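Local structure of transferrin binding protein B (Actinobacillus suis, 3PQU) at residues A75-I80 and K310-N315; S106-G109 and D113-R116. The protein is an outer-membrane lipoprotein that binds host transferrin and probably serves as a co-receptor in the uptake of its iron. All coordinates share one frame; numbering follows the deposited sequence.

After a short N-terminal strand, 22-23, that pairs with 557-568 of the C-lobe barrel sheet, the chain enters the N-lobe handle, a sheet of five antiparallel strands with 78-80 and 103-105 at its edges. Residues 75-80, which include the first of these edge strands, meet 310-315 some 230 residues later, so contact 1 closes a long loop and fastens the handle to strand 306-312 of the N-lobe barrel. Contact 2 is nested inside that loop: 106-109 and 113-116 fold back on each other directly after the other edge strand, 103-105. Their nearest atoms are about 11 Å apart. Contact 1 joins handle to barrel across its segments; contact 2 shapes a handle loop that reaches the barrel through R116.

Contact 1: A75-I80 and K310-N315; sequences AQIMAI and KFFTNN
I77 lays its terminal methyl, CD1, over one face of the F312 phenyl ring, 3.7 Å from the ring centroid and 16° off the normal. This is a CH-pi contact, made slightly off-centre: CD1 lies closest to F312 CG, at 3.6 Å, and so favours the side of the ring joined to CB. The isoleucine branch is extended (chi2 175°), which carries CD1 out toward the ring; between them the two side chains bridge the 9.0 Å between the CA atoms of I77 and F312. F312 swings its ring away from its own backbone N (chi1 -174°), toward I77, and the turn about CB-CG presents a face to the methyl. A branched aliphatic can serve two partners: I77 CG2 stands 4.3 Å from K310 CE. Here the lysine offers its aliphatic chain, while NZ is hydrogen-bonded to the backbone oxygen of L37. Such a residue suits a buried strand position because it can line an apolar seam and still deliver its charge to a carbonyl. The seam lies between the N-lobe handle, where I77 also packs on V44 of strand 43-47, and the N-lobe beta-barrel, where F319 of the neighbouring strand 318-326 touches both I77 and K310. F312 is flanked in addition by L37 and L72, whereas F311 sets its ring edge-to-face with Y264.

Contact 2: S106-G109 and D113-R116; sequences SHDG and DKKR
The backbone doubles back so that S106 and K114 have CA atoms 4.8 Å apart, and G109 N, in a residue whose positive phi (68°) suits glycine, donates to K114 O at 2.9 Å with a bent N-H...O angle of 136°. Beside this bond, D108 and K114 form a salt bridge: K114 NZ lies 2.9 Å from D108 OD2, on its syn lone pair, and bonds weakly to OD1. The lysine chain bends at chi3 (-78°), bringing NZ round to the carboxylate, whose oxygens also accept from N of H105 and K110. The R116 guanidinium is covered on one face by S106 CB, centred 3.6 Å above the plane; R116 NE gives D113 O a nearly straight, in-plane bond of 3.1 Å, which, with the salt bridge from NH1 to D177, helps orient the group. Nearer the backbone, R116 CD makes a CH-pi contact over one face of the H107 ring, 4.2 Å from its centroid and offset toward the rim, with CB also against the ring. Water 1 bridges R116 NH1 and H107 NE2, also bonded to S123 N; water 2 accepts from R116 N and may share a proton between H107 O and other acceptors. The turn is part of the connection from edge strand 103-105 to strand 121-128, where S106 OG is bonded to S123 O and Y125 N; D177 of barrel strand 170-183 and R211, salt-bridged to D113, link it beyond the handle sheet.

Contact 1: A75-I80 and K310-N315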
ATOM      1  N   ALA A  75      11.417 -16.480   4.131  1.00 22.66           N
ATOM      2  CA  ALA A  75      11.186 -16.809   2.721  1.00 27.80           C
ATOM      3  C   ALA A  75       9.774 -17.357   2.428  1.00 32.95           C
ATOM      4  O   ALA A  75       9.344 -17.391   1.275  1.00 29.89           O
ATOM      5  CB  ALA A  75      12.240 -17.777   2.206  1.00 33.87           C
ATOM      6  N   GLN A  76       9.051 -17.796   3.448  1.00 28.98           N
ATOM      7  CA  GLN A  76       7.692 -18.301   3.217  1.00 29.29           C
ATOM      8  C   GLN A  76       6.632 -17.207   3.369  1.00 35.17           C
ATOM      9  O   GLN A  76       5.458 -17.416   3.104  1.00 26.89           O
ATOM     10  CB  GLN A  76       7.392 -19.476   4.153  1.00 30.23           C
ATOM     11  CG  GLN A  76       8.201 -20.715   3.840  1.00 39.59           C
ATOM     12  CD  GLN A  76       8.428 -21.584   5.059  1.00 57.75           C
ATOM     13  OE1 GLN A  76       9.517 -21.593   5.637  1.00 55.14           O
ATOM     14  NE2 GLN A  76       7.404 -22.315   5.460  1.00 52.96           N
ATOM     15  N   ILE A  77       7.059 -16.029   3.789  1.00 27.22           N
ATOM     16  CA  ILE A  77       6.147 -14.914   3.973  1.00 24.93           C
ATOM     17  C   ILE A  77       6.184 -14.076   2.694  1.00 18.29           C
ATOM     18  O   ILE A  77       7.171 -13.410   2.398  1.00 22.23           O
ATOM     19  CB  ILE A  77       6.572 -14.106   5.211  1.00 26.28           C
ATOM     20  CG1 ILE A  77       6.527 -15.030   6.435  1.00 24.53           C
ATOM     21  CG2 ILE A  77       5.689 -12.893   5.405  1.00 23.79           C
ATOM     22  CD1 ILE A  77       7.029 -14.379   7.684  1.00 19.03           C
ATOM     23  N   MET A  78       5.098 -14.113   1.939  1.00 24.66           N
ATOM     24  CA  MET A  78       5.117 -13.621   0.568  1.00 23.42           C
ATOM     25  C   MET A  78       4.266 -12.386   0.380  1.00 21.01           C
ATOM     26  O   MET A  78       3.130 -12.339   0.827  1.00 24.54           O
ATOM     27  CB  MET A  78       4.580 -14.714  -0.363  1.00 27.00           C
ATOM     28  CG  MET A  78       4.942 -16.120   0.066  1.00 40.62           C
ATOM     29  SD  MET A  78       5.618 -17.040  -1.322  1.00 57.90           S
ATOM     30  CE  MET A  78       7.149 -16.134  -1.502  1.00 35.46           C
ATOM     31  N   ALA A  79       4.811 -11.408  -0.326  1.00 19.44           N
ATOM     32  CA  ALA A  79       4.058 -10.235  -0.727  1.00 18.99           C
ATOM     33  C   ALA A  79       2.989 -10.630  -1.742  1.00 30.68           C
ATOM     34  O   ALA A  79       3.238 -11.444  -2.623  1.00 29.95           O
ATOM     35  CB  ALA A  79       5.005  -9.214  -1.344  1.00 19.13           C
ATOM     36  N   ILE A  80       1.795 -10.059  -1.617  1.00 15.14           N
ATOM     37  CA  ILE A  80       0.754 -10.251  -2.614  1.00 22.76           C
ATOM     38  C   ILE A  80       0.216  -8.899  -3.033  1.00 20.59           C
ATOM     39  O   ILE A  80       0.402  -7.906  -2.330  1.00 21.27           O
ATOM     40  CB  ILE A  80      -0.366 -11.167  -2.113  1.00 26.88           C
ATOM     41  CG1 ILE A  80      -0.956 -10.656  -0.802  1.00 20.00           C
ATOM     42  CG2 ILE A  80       0.161 -12.604  -1.933  1.00 22.94           C
ATOM     43  CD1 ILE A  80      -2.108 -11.540  -0.304  1.00 22.95           C
ATOM     44  N   LYS A 310       0.765  -7.298   9.721  1.00 13.69           N
ATOM     45  CA  LYS A 310       1.224  -8.623  10.082  1.00 13.96           C
ATOM     46  C   LYS A 310       2.446  -8.548  10.994  1.00 22.98           C
ATOM     47  O   LYS A 310       3.115  -7.515  11.058  1.00 20.27           O
ATOM     48  CB  LYS A 310       1.520  -9.449   8.810  1.00 12.76           C
ATOM     49  CG  LYS A 310       2.721  -8.972   7.954  1.00 18.00           C
ATOM     50  CD  LYS A 310       4.059  -9.265   8.635  1.00 19.34           C
ATOM     51  CE  LYS A 310       5.215  -9.216   7.661  1.00 34.86           C
ATOM     52  NZ  LYS A 310       5.429  -7.859   7.071  1.00 20.63           N
ATOM     53  N   PHE A 311       2.726  -9.630  11.719  1.00  9.74           N
ATOM     54  CA  PHE A 311       4.003  -9.738  12.394  1.00  9.27           C
ATOM     55  C   PHE A 311       4.503 -11.170  12.428  1.00 17.30           C
ATOM     56  O   PHE A 311       3.730 -12.101  12.216  1.00 17.52           O
ATOM     57  CB  PHE A 311       3.979  -9.083  13.795  1.00 12.25           C
ATOM     58  CG  PHE A 311       3.076  -9.777  14.796  1.00 16.53           C
ATOM     59  CD1 PHE A 311       3.535 -10.857  15.531  1.00 11.19           C
ATOM     60  CD2 PHE A 311       1.771  -9.325  15.017  1.00 17.34           C
ATOM     61  CE1 PHE A 311       2.697 -11.475  16.482  1.00 13.28           C
ATOM     62  CE2 PHE A 311       0.942  -9.932  15.957  1.00 13.42           C
ATOM     63  CZ  PHE A 311       1.410 -11.001  16.684  1.00 16.11           C
ATOM     64  N   PHE A 312       5.810 -11.322  12.648  1.00 11.22           N
ATOM     65  CA  PHE A 312       6.487 -12.607  12.649  1.00 15.26           C
ATOM     66  C   PHE A 312       7.354 -12.664  13.917  1.00 13.57           C
ATOM     67  O   PHE A 312       8.207 -11.796  14.121  1.00 14.34           O
ATOM     68  CB  PHE A 312       7.321 -12.716  11.363  1.00 11.87           C
ATOM     69  CG  PHE A 312       7.977 -14.059  11.145  1.00 19.69           C
ATOM     70  CD1 PHE A 312       7.309 -15.243  11.450  1.00 22.34           C
ATOM     71  CD2 PHE A 312       9.260 -14.137  10.583  1.00 18.32           C
ATOM     72  CE1 PHE A 312       7.911 -16.484  11.221  1.00 20.23           C
ATOM     73  CE2 PHE A 312       9.860 -15.375  10.331  1.00 23.39           C
ATOM     74  CZ  PHE A 312       9.185 -16.551  10.650  1.00 18.87           C
ATOM     75  N   THR A 313       7.130 -13.658  14.779  1.00 15.00           N
ATOM     76  CA  THR A 313       7.780 -13.641  16.089  1.00 20.16           C
ATOM     77  C   THR A 313       9.287 -13.859  15.960  1.00 13.47           C
ATOM     78  O   THR A 313       9.765 -14.392  14.953  1.00 16.30           O
ATOM     79  CB  THR A 313       7.134 -14.597  17.126  1.00 16.07           C
ATOM     80  OG1 THR A 313       7.199 -15.948  16.664  1.00 13.51           O
ATOM     81  CG2 THR A 313       5.663 -14.202  17.424  1.00 17.61           C
ATOM     82  N   ASN A 314      10.027 -13.405  16.961  1.00 16.36           N
ATOM     83  CA  ASN A 314      11.483 -13.421  16.897  1.00 17.78           C
ATOM     84  C   ASN A 314      12.048 -14.824  16.895  1.00 16.20           C
ATOM     85  O   ASN A 314      13.103 -15.063  16.315  1.00 18.65           O
ATOM     86  CB  ASN A 314      12.113 -12.585  18.035  1.00 12.58           C
ATOM     87  CG  ASN A 314      11.666 -11.135  18.009  1.00 23.75           C
ATOM     88  OD1 ASN A 314      11.384 -10.584  16.940  1.00 21.21           O
ATOM     89  ND2 ASN A 314      11.577 -10.514  19.190  1.00 19.75           N
ATOM     90  N   ASN A 315      11.355 -15.750  17.544  1.00 19.18           N
ATOM     91  CA  ASN A 315      11.771 -17.158  17.540  1.00 19.81           C
ATOM     92  C   ASN A 315      11.073 -17.945  16.411  1.00 19.48           C
ATOM     93  O   ASN A 315      11.079 -19.166  16.430  1.00 17.46           O
ATOM     94  CB  ASN A 315      11.421 -17.809  18.881  1.00 14.88           C
ATOM     95  CG  ASN A 315       9.907 -17.801  19.152  1.00 12.89           C
ATOM     96  OD1 ASN A 315       9.218 -16.882  18.768  1.00 19.82           O
ATOM     97  ND2 ASN A 315       9.414 -18.819  19.819  1.00 14.40           N
TER

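Contact 2: S106-G109 and D113-R116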
ATOM      1  N   SER A 106     -12.165 -16.621   5.904  1.00 17.53           N
ATOM      2  CA  SER A 106     -12.525 -15.787   7.022  1.00 13.40           C
ATOM      3  C   SER A 106     -13.556 -14.703   6.685  1.00 12.67           C
ATOM      4  O   SER A 106     -14.079 -14.062   7.589  1.00 19.37           O
ATOM      5  CB  SER A 106     -11.261 -15.131   7.604  1.00 13.11           C
ATOM      6  OG  SER A 106     -10.530 -14.499   6.561  1.00 16.51           O
ATOM      7  N   HIS A 107     -13.813 -14.462   5.403  1.00 15.07           N
ATOM      8  CA  HIS A 107     -14.853 -13.500   5.036  1.00 16.39           C
ATOM      9  C   HIS A 107     -16.082 -14.192   4.403  1.00 22.39           C
ATOM     10  O   HIS A 107     -16.928 -13.525   3.792  1.00 19.98           O
ATOM     11  CB  HIS A 107     -14.308 -12.406   4.086  1.00 17.40           C
ATOM     12  CG  HIS A 107     -13.468 -11.360   4.765  1.00 22.90           C
ATOM     13  ND1 HIS A 107     -13.932 -10.093   5.036  1.00 21.50           N
ATOM     14  CD2 HIS A 107     -12.199 -11.402   5.236  1.00 17.26           C
ATOM     15  CE1 HIS A 107     -12.982  -9.393   5.635  1.00 22.15           C
ATOM     16  NE2 HIS A 107     -11.919 -10.167   5.772  1.00 18.01           N
ATOM     17  N   ASP A 108     -16.188 -15.513   4.544  1.00 16.68           N
ATOM     18  CA  ASP A 108     -17.224 -16.249   3.793  1.00 18.58           C
ATOM     19  C   ASP A 108     -18.628 -16.088   4.378  1.00 21.84           C
ATOM     20  O   ASP A 108     -19.605 -16.553   3.804  1.00 20.07           O
ATOM     21  CB  ASP A 108     -16.855 -17.729   3.534  1.00 18.62           C
ATOM     22  CG  ASP A 108     -16.943 -18.612   4.787  1.00 19.57           C
ATOM     23  OD1 ASP A 108     -17.597 -18.236   5.773  1.00 18.07           O
ATOM     24  OD2 ASP A 108     -16.364 -19.714   4.781  1.00 23.12           O
ATOM     25  N   GLY A 109     -18.714 -15.428   5.525  1.00 20.18           N
ATOM     26  CA  GLY A 109     -19.997 -15.116   6.128  1.00 24.28           C
ATOM     27  C   GLY A 109     -20.809 -16.281   6.666  1.00 26.66           C
ATOM     28  O   GLY A 109     -21.965 -16.093   7.002  1.00 24.06           O
ATOM     29  N   ASP A 113     -18.076 -15.366  13.363  1.00 17.88           N
ATOM     30  CA  ASP A 113     -16.667 -14.961  13.280  1.00 20.37           C
ATOM     31  C   ASP A 113     -16.145 -14.794  11.842  1.00 23.88           C
ATOM     32  O   ASP A 113     -15.039 -14.298  11.628  1.00 23.58           O
ATOM     33  CB  ASP A 113     -15.761 -15.932  14.049  1.00 15.85           C
ATOM     34  CG  ASP A 113     -15.675 -17.300  13.387  1.00 29.05           C
ATOM     35  OD1 ASP A 113     -16.697 -17.751  12.816  1.00 36.78           O
ATOM     36  OD2 ASP A 113     -14.593 -17.936  13.471  1.00 27.47           O
ATOM     37  N   LYS A 114     -16.939 -15.199  10.859  1.00 17.09           N
ATOM     38  CA  LYS A 114     -16.549 -15.001   9.461  1.00 13.46           C
ATOM     39  C   LYS A 114     -17.403 -13.934   8.766  1.00 25.76           C
ATOM     40  O   LYS A 114     -17.392 -13.812   7.534  1.00 19.40           O
ATOM     41  CB  LYS A 114     -16.531 -16.335   8.700  1.00 10.95           C
ATOM     42  CG  LYS A 114     -15.644 -17.382   9.383  1.00 16.50           C
ATOM     43  CD  LYS A 114     -15.402 -18.616   8.523  1.00 16.71           C
ATOM     44  CE  LYS A 114     -16.612 -19.543   8.549  1.00 24.98           C
ATOM     45  NZ  LYS A 114     -16.500 -20.584   7.499  1.00 19.01           N
ATOM     46  N   LYS A 115     -18.142 -13.163   9.565  1.00 21.87           N
ATOM     47  CA  LYS A 115     -18.866 -11.993   9.043  1.00 22.03           C
ATOM     48  C   LYS A 115     -18.041 -10.769   9.404  1.00 22.62           C
ATOM     49  O   LYS A 115     -18.037 -10.316  10.551  1.00 24.90           O
ATOM     50  CB  LYS A 115     -20.274 -11.888   9.648  1.00 22.46           C
ATOM     51  CG  LYS A 115     -21.185 -13.049   9.313  1.00 26.73           C
ATOM     52  CD  LYS A 115     -22.518 -12.969  10.076  1.00 27.44           C
ATOM     53  CE  LYS A 115     -23.423 -14.141   9.690  1.00 36.94           C
ATOM     54  NZ  LYS A 115     -24.697 -14.148  10.457  1.00 48.40           N
ATOM     55  N   ARG A 116     -17.296 -10.268   8.435  1.00 21.17           N
ATOM     56  CA  ARG A 116     -16.318  -9.223   8.707  1.00 18.79           C
ATOM     57  C   ARG A 116     -16.520  -8.111   7.693  1.00 28.89           C
ATOM     58  O   ARG A 116     -16.077  -8.199   6.551  1.00 27.83           O
ATOM     59  CB  ARG A 116     -14.902  -9.784   8.608  1.00 14.24           C
ATOM     60  CG  ARG A 116     -14.641 -11.007   9.501  1.00 20.44           C
ATOM     61  CD  ARG A 116     -13.178 -11.392   9.408  1.00 16.66           C
ATOM     62  NE  ARG A 116     -12.835 -12.538  10.249  1.00 12.62           N
ATOM     63  CZ  ARG A 116     -11.592 -12.949  10.462  1.00 22.47           C
ATOM     64  NH1 ARG A 116     -10.575 -12.297   9.898  1.00 14.00           N
ATOM     65  NH2 ARG A 116     -11.370 -14.013  11.229  1.00 15.79           N
TER
HETATM   66  O   HOH W   1     -10.625  -9.676   8.345  1.00 12.53           O
HETATM   67  O   HOH W   2     -17.611 -11.211   5.660  1.00 23.33           O